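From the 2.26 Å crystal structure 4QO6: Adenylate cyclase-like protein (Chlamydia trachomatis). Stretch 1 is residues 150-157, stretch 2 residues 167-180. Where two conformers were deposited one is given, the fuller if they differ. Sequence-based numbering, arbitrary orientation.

Stretch 1 150-157: QSGFANVH
Stretch 2 (167-180) LTGYINNKDADKFR

Phe153 (chi1 m, -70°; chi2 -62°) is the apolar centre, its CA-to-CB bond directed toward stretch 2. The edge of Phe179 (chi1 t, chi2 66°) meets a face of the Phe153 ring, centroids 5.0 Å apart and planes at 73°; Phe153 CZ also lies 3.8 Å from Phe179 CB. Ile171 (p, t) places CG2 3.8 Å from Phe153 CE1 and 3.9 Å from CG2 of Val156 (chi1 t); Val156 CG2 in turn lies 3.9 Å from Phe179 CE1, closing a buried hydrophobic cluster. Lys178 lends its aliphatic stem to the ring edge, CG 3.9 Å from Phe153 CE2.

Beside this cluster the backbones pair antiparallel where His157 (phi/psi -108/150) meets Thr168 (-138/163), CA atoms 5.4 Å apart, through two nearly straight hydrogen bonds: His157 N to Thr168 O, 3.0 Å, and Thr168 N to His157 O, 3.2 Å. Next in register, Val156 faces Gly169 (130/-158), CA to CA 4.8 Å; a CB on Gly169 would crowd Asn155 O and Val156 CA.

At the polar edge, water 2 donates to Asn155 O (2.9 Å) and accepts from Tyr170 N (3.2 Å), bridging the two stretches. Gly152 (97/23) ends the preceding helix in a Schellman motif; water 1 donates to Gly152 O (3.0 Å) and, weakly, to Asp175 OD2 (3.4 Å), and Lys178 NZ lies 3.2 Å from Ser151 O.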

ATOM      1  N   GLN A 150      -8.432  21.660 -15.420  1.00 39.96           N
ATOM      2  CA  GLN A 150      -9.110  22.601 -14.522  1.00 38.76           C
ATOM      3  C   GLN A 150      -8.362  23.962 -14.451  1.00 41.19           C
ATOM      4  O   GLN A 150      -8.962  25.060 -14.439  1.00 38.89           O
ATOM      5  CB  GLN A 150      -9.218  22.013 -13.109  1.00 38.67           C
ATOM      6  CG  GLN A 150      -9.750  22.972 -12.068  1.00 39.11           C
ATOM      7  CD  GLN A 150     -10.229  22.279 -10.806  1.00 40.87           C
ATOM      8  OE1 GLN A 150     -11.418  22.338 -10.483  1.00 45.79           O
ATOM      9  NE2 GLN A 150      -9.311  21.646 -10.074  1.00 37.69           N
ATOM     10  N   SER A 151      -7.048  23.865 -14.383  1.00 39.13           N
ATOM     11  CA  SER A 151      -6.211  24.989 -14.078  1.00 38.18           C
ATOM     12  C   SER A 151      -5.838  25.862 -15.293  1.00 34.05           C
ATOM     13  O   SER A 151      -5.234  26.886 -15.110  1.00 36.18           O
ATOM     14  CB  SER A 151      -4.957  24.493 -13.377  1.00 40.52           C
ATOM     15  OG  SER A 151      -5.136  24.570 -11.973  1.00 47.08           O
ATOM     16  N   GLY A 152      -6.209  25.464 -16.492  1.00 34.33           N
ATOM     17  CA  GLY A 152      -5.845  26.177 -17.707  1.00 40.88           C
ATOM     18  C   GLY A 152      -4.619  25.620 -18.457  1.00 46.52           C
ATOM     19  O   GLY A 152      -4.006  26.355 -19.251  1.00 41.83           O
ATOM     20  N   PHE A 153      -4.287  24.328 -18.253  1.00 38.21           N
ATOM     21  CA  PHE A 153      -3.045  23.750 -18.765  1.00 33.98           C
ATOM     22  C   PHE A 153      -3.264  22.468 -19.537  1.00 35.17           C
ATOM     23  O   PHE A 153      -2.581  21.466 -19.324  1.00 32.22           O
ATOM     24  CB  PHE A 153      -2.044  23.546 -17.617  1.00 32.84           C
ATOM     25  CG  PHE A 153      -1.492  24.844 -17.051  1.00 31.32           C
ATOM     26  CD1 PHE A 153      -0.744  25.705 -17.849  1.00 33.30           C
ATOM     27  CD2 PHE A 153      -1.683  25.193 -15.701  1.00 34.29           C
ATOM     28  CE1 PHE A 153      -0.226  26.912 -17.316  1.00 33.41           C
ATOM     29  CE2 PHE A 153      -1.175  26.391 -15.167  1.00 33.54           C
ATOM     30  CZ  PHE A 153      -0.423  27.247 -15.983  1.00 31.73           C
ATOM     31  N   ALA A 154      -4.162  22.523 -20.511  1.00 36.81           N
ATOM     32  CA  ALA A 154      -4.557  21.338 -21.268  1.00 40.56           C
ATOM     33  C   ALA A 154      -3.806  20.725 -22.492  1.00 42.03           C
ATOM     34  O   ALA A 154      -4.052  19.548 -22.706  1.00 49.31           O
ATOM     35  CB  ALA A 154      -6.027  21.503 -21.667  1.00 36.53           C
ATOM     36  N   ASN A 155      -2.937  21.321 -23.329  1.00 50.73           N
ATOM     37  CA  ASN A 155      -1.794  22.190 -23.077  1.00 51.36           C
ATOM     38  C   ASN A 155      -0.581  21.290 -22.583  1.00 52.44           C
ATOM     39  O   ASN A 155       0.135  20.700 -23.407  1.00 54.45           O
ATOM     40  CB  ASN A 155      -2.176  23.373 -22.185  1.00 48.97           C
ATOM     41  CG  ASN A 155      -1.231  24.537 -22.314  1.00 56.15           C
ATOM     42  OD1 ASN A 155      -0.270  24.490 -23.080  1.00 50.42           O
ATOM     43  ND2 ASN A 155      -1.484  25.595 -21.537  1.00 64.17           N
ATOM     44  N   VAL A 156      -0.392  21.155 -21.271  1.00 43.95           N
ATOM     45  CA  VAL A 156       0.599  20.252 -20.667  1.00 40.13           C
ATOM     46  C   VAL A 156       0.116  18.807 -20.557  1.00 42.39           C
ATOM     47  O   VAL A 156      -1.034  18.536 -20.117  1.00 42.55           O
ATOM     48  CB  VAL A 156       0.940  20.740 -19.267  1.00 37.27           C
ATOM     49  CG1 VAL A 156       1.946  19.825 -18.556  1.00 35.85           C
ATOM     50  CG2 VAL A 156       1.439  22.166 -19.361  1.00 36.86           C
ATOM     51  N   HIS A 157       1.003  17.888 -20.944  1.00 39.22           N
ATOM     52  CA  HIS A 157       0.699  16.470 -21.016  1.00 41.82           C
ATOM     53  C   HIS A 157       1.388  15.735 -19.898  1.00 39.80           C
ATOM     54  O   HIS A 157       2.423  16.152 -19.443  1.00 42.34           O
ATOM     55  CB  HIS A 157       1.076  15.918 -22.384  1.00 42.74           C
ATOM     56  CG  HIS A 157       0.195  16.442 -23.472  1.00 54.29           C
ATOM     57  ND1 HIS A 157       0.252  17.751 -23.910  1.00 60.01           N
ATOM     58  CD2 HIS A 157      -0.821  15.862 -24.153  1.00 54.02           C
ATOM     59  CE1 HIS A 157      -0.666  17.939 -24.846  1.00 59.86           C
ATOM     60  NE2 HIS A 157      -1.333  16.808 -25.006  1.00 57.38           N
ATOM     61  N   LEU A 167       5.930  15.573 -16.788  1.00 32.09           N
ATOM     62  CA  LEU A 167       5.269  16.656 -17.508  1.00 31.13           C
ATOM     63  C   LEU A 167       6.084  17.150 -18.710  1.00 31.89           C
ATOM     64  O   LEU A 167       7.285  17.423 -18.607  1.00 29.21           O
ATOM     65  CB  LEU A 167       5.038  17.820 -16.571  1.00 29.88           C
ATOM     66  CG  LEU A 167       4.364  17.446 -15.257  1.00 31.36           C
ATOM     67  CD1 LEU A 167       4.386  18.644 -14.340  1.00 32.61           C
ATOM     68  CD2 LEU A 167       2.947  16.927 -15.480  1.00 32.24           C
ATOM     69  N   THR A 168       5.392  17.302 -19.826  1.00 29.85           N
ATOM     70  CA  THR A 168       5.963  17.860 -21.039  1.00 32.32           C
ATOM     71  C   THR A 168       4.977  18.821 -21.691  1.00 35.22           C
ATOM     72  O   THR A 168       3.784  18.781 -21.424  1.00 33.18           O
ATOM     73  CB  THR A 168       6.183  16.750 -22.048  1.00 32.33           C
ATOM     74  OG1 THR A 168       4.966  15.984 -22.136  1.00 30.91           O
ATOM     75  CG2 THR A 168       7.355  15.856 -21.589  1.00 34.00           C
ATOM     76  N   GLY A 169       5.475  19.656 -22.590  1.00 35.44           N
ATOM     77  CA  GLY A 169       4.621  20.579 -23.310  1.00 32.14           C
ATOM     78  C   GLY A 169       5.224  21.938 -23.215  1.00 32.62           C
ATOM     79  O   GLY A 169       6.433  22.079 -22.965  1.00 35.05           O
ATOM     80  N   TYR A 170       4.372  22.940 -23.415  1.00 33.00           N
ATOM     81  CA  TYR A 170       4.800  24.343 -23.479  1.00 35.08           C
ATOM     82  C   TYR A 170       3.850  25.237 -22.691  1.00 31.66           C
ATOM     83  O   TYR A 170       2.676  25.028 -22.743  1.00 38.16           O
ATOM     84  CB  TYR A 170       4.798  24.812 -24.926  1.00 32.27           C
ATOM     85  CG  TYR A 170       5.675  24.045 -25.879  1.00 28.46           C
ATOM     86  CD1 TYR A 170       7.009  24.400 -26.073  1.00 30.87           C
ATOM     87  CD2 TYR A 170       5.154  23.030 -26.636  1.00 28.42           C
ATOM     88  CE1 TYR A 170       7.814  23.722 -26.970  1.00 31.12           C
ATOM     89  CE2 TYR A 170       5.937  22.331 -27.530  1.00 30.43           C
ATOM     90  CZ  TYR A 170       7.258  22.672 -27.706  1.00 31.61           C
ATOM     91  OH  TYR A 170       8.005  21.945 -28.604  1.00 31.67           O
ATOM     92  N   ILE A 171       4.359  26.205 -21.957  1.00 34.43           N
ATOM     93  CA  ILE A 171       3.508  27.239 -21.335  1.00 38.76           C
ATOM     94  C   ILE A 171       3.922  28.667 -21.733  1.00 39.57           C
ATOM     95  O   ILE A 171       5.086  28.911 -22.105  1.00 39.59           O
ATOM     96  CB  ILE A 171       3.440  27.167 -19.790  1.00 37.78           C
ATOM     97  CG1 ILE A 171       4.802  27.354 -19.144  1.00 36.53           C
ATOM     98  CG2 ILE A 171       2.765  25.886 -19.337  1.00 42.20           C
ATOM     99  CD1 ILE A 171       4.738  27.703 -17.674  1.00 35.08           C
ATOM    100  N   ASN A 172       2.950  29.578 -21.620  1.00 39.26           N
ATOM    101  CA  ASN A 172       3.089  31.000 -21.926  0.50 40.57           C
ATOM    102  C   ASN A 172       3.927  31.605 -20.829  1.00 41.89           C
ATOM    103  O   ASN A 172       3.698  31.263 -19.685  1.00 38.47           O
ATOM    104  CB  ASN A 172       1.679  31.614 -21.933  0.50 42.28           C
ATOM    105  CG  ASN A 172       1.650  33.047 -22.410  0.50 42.93           C
ATOM    106  OD1 ASN A 172       2.105  33.958 -21.717  0.50 45.42           O
ATOM    107  ND2 ASN A 172       1.074  33.257 -23.586  0.50 42.10           N
ATOM    108  N   ASN A 173       4.854  32.510 -21.153  1.00 47.30           N
ATOM    109  CA  ASN A 173       5.814  33.007 -20.131  1.00 57.64           C
ATOM    110  C   ASN A 173       5.146  33.689 -18.950  1.00 58.27           C
ATOM    111  O   ASN A 173       5.548  33.497 -17.805  1.00 64.52           O
ATOM    112  CB  ASN A 173       6.846  33.980 -20.707  1.00 64.91           C
ATOM    113  CG  ASN A 173       8.149  33.981 -19.915  1.00 64.63           C
ATOM    114  OD1 ASN A 173       8.313  34.743 -18.964  1.00 61.07           O
ATOM    115  ND2 ASN A 173       9.074  33.119 -20.304  1.00 67.87           N
ATOM    116  N   LYS A 174       4.110  34.465 -19.237  1.00 55.70           N
ATOM    117  CA  LYS A 174       3.272  35.026 -18.189  1.00 59.06           C
ATOM    118  C   LYS A 174       2.905  33.990 -17.125  1.00 57.71           C
ATOM    119  O   LYS A 174       2.937  34.312 -15.942  1.00 56.51           O
ATOM    120  CB  LYS A 174       1.996  35.632 -18.786  1.00 64.06           C
ATOM    121  CG  LYS A 174       2.250  36.895 -19.605  1.00 69.42           C
ATOM    122  CD  LYS A 174       1.012  37.419 -20.331  1.00 75.03           C
ATOM    123  CE  LYS A 174       0.807  36.805 -21.718  1.00 77.52           C
ATOM    124  NZ  LYS A 174      -0.141  35.656 -21.706  1.00 78.22           N
ATOM    125  N   ASP A 175       2.623  32.747 -17.541  1.00 51.76           N
ATOM    126  CA  ASP A 175       2.033  31.691 -16.658  1.00 47.90           C
ATOM    127  C   ASP A 175       2.980  30.954 -15.700  1.00 48.14           C
ATOM    128  O   ASP A 175       2.562  29.997 -15.070  1.00 49.55           O
ATOM    129  CB  ASP A 175       1.275  30.642 -17.506  1.00 46.20           C
ATOM    130  CG  ASP A 175       0.004  31.200 -18.166  1.00 50.49           C
ATOM    131  OD1 ASP A 175      -0.456  32.307 -17.830  1.00 49.27           O
ATOM    132  OD2 ASP A 175      -0.572  30.510 -19.024  1.00 57.42           O
ATOM    133  N   ALA A 176       4.232  31.390 -15.561  1.00 47.39           N
ATOM    134  CA  ALA A 176       5.214  30.644 -14.772  1.00 44.82           C
ATOM    135  C   ALA A 176       4.811  30.405 -13.306  1.00 47.93           C
ATOM    136  O   ALA A 176       4.880  29.283 -12.831  1.00 46.88           O
ATOM    137  CB  ALA A 176       6.579  31.324 -14.832  1.00 44.58           C
ATOM    138  N   ASP A 177       4.427  31.459 -12.586  1.00 57.28           N
ATOM    139  CA  ASP A 177       4.047  31.345 -11.157  1.00 57.47           C
ATOM    140  C   ASP A 177       2.732  30.582 -10.889  1.00 53.23           C
ATOM    141  O   ASP A 177       2.617  29.870  -9.898  1.00 51.38           O
ATOM    142  CB  ASP A 177       3.993  32.733 -10.514  1.00 63.61           C
ATOM    143  CG  ASP A 177       5.383  33.328 -10.289  1.00 67.29           C
ATOM    144  OD1 ASP A 177       6.369  32.570 -10.236  1.00 66.78           O
ATOM    145  OD2 ASP A 177       5.501  34.561 -10.177  1.00 76.26           O
ATOM    146  N   LYS A 178       1.751  30.726 -11.770  1.00 47.35           N
ATOM    147  CA  LYS A 178       0.547  29.912 -11.692  1.00 49.24           C
ATOM    148  C   LYS A 178       0.873  28.422 -11.872  1.00 49.19           C
ATOM    149  O   LYS A 178       0.344  27.571 -11.156  1.00 47.80           O
ATOM    150  CB  LYS A 178      -0.465  30.362 -12.748  1.00 48.45           C
ATOM    151  CG  LYS A 178      -1.731  29.512 -12.833  1.00 48.53           C
ATOM    152  CD  LYS A 178      -2.936  30.325 -13.289  1.00 48.87           C
ATOM    153  CE  LYS A 178      -3.959  29.524 -14.089  1.00 52.82           C
ATOM    154  NZ  LYS A 178      -3.780  29.726 -15.572  1.00 53.73           N
ATOM    155  N   PHE A 179       1.742  28.122 -12.834  1.00 46.85           N
ATOM    156  CA  PHE A 179       2.147  26.745 -13.124  1.00 47.15           C
ATOM    157  C   PHE A 179       2.943  26.074 -11.992  1.00 45.11           C
ATOM    158  O   PHE A 179       2.685  24.929 -11.654  1.00 45.22           O
ATOM    159  CB  PHE A 179       2.951  26.668 -14.423  1.00 45.22           C
ATOM    160  CG  PHE A 179       3.213  25.253 -14.870  1.00 44.74           C
ATOM    161  CD1 PHE A 179       2.162  24.436 -15.270  1.00 43.94           C
ATOM    162  CD2 PHE A 179       4.509  24.730 -14.872  1.00 44.79           C
ATOM    163  CE1 PHE A 179       2.396  23.129 -15.686  1.00 44.56           C
ATOM    164  CE2 PHE A 179       4.750  23.414 -15.282  1.00 43.51           C
ATOM    165  CZ  PHE A 179       3.694  22.619 -15.690  1.00 41.53           C
ATOM    166  N   ARG A 180       3.915  26.783 -11.436  1.00 47.66           N
ATOM    167  CA  ARG A 180       4.636  26.361 -10.232  1.00 51.15           C
ATOM    168  C   ARG A 180       3.680  25.949  -9.105  1.00 52.12           C
ATOM    169  O   ARG A 180       3.920  24.998  -8.373  1.00 51.53           O
ATOM    170  CB  ARG A 180       5.488  27.530  -9.765  1.00 57.74           C
ATOM    171  CG  ARG A 180       6.365  27.273  -8.553  1.00 66.33           C
ATOM    172  CD  ARG A 180       7.584  28.198  -8.543  1.00 73.87           C
ATOM    173  NE  ARG A 180       8.261  28.247  -9.860  1.00 78.11           N
ATOM    174  CZ  ARG A 180       8.403  29.329 -10.639  1.00 73.28           C
ATOM    175  NH1 ARG A 180       7.940  30.518 -10.265  1.00 74.40           N
ATOM    176  NH2 ARG A 180       9.027  29.225 -11.813  1.00 66.70           N
TER
HETATM  177  O   HOH W   1      -3.597  29.105 -18.236  1.00 43.99           O
HETATM  178  O   HOH W   2       2.032  21.737 -25.283  1.00 35.52           O
HETATM  179  O   HOH W   3       4.374  13.796 -20.274  1.00 31.47           O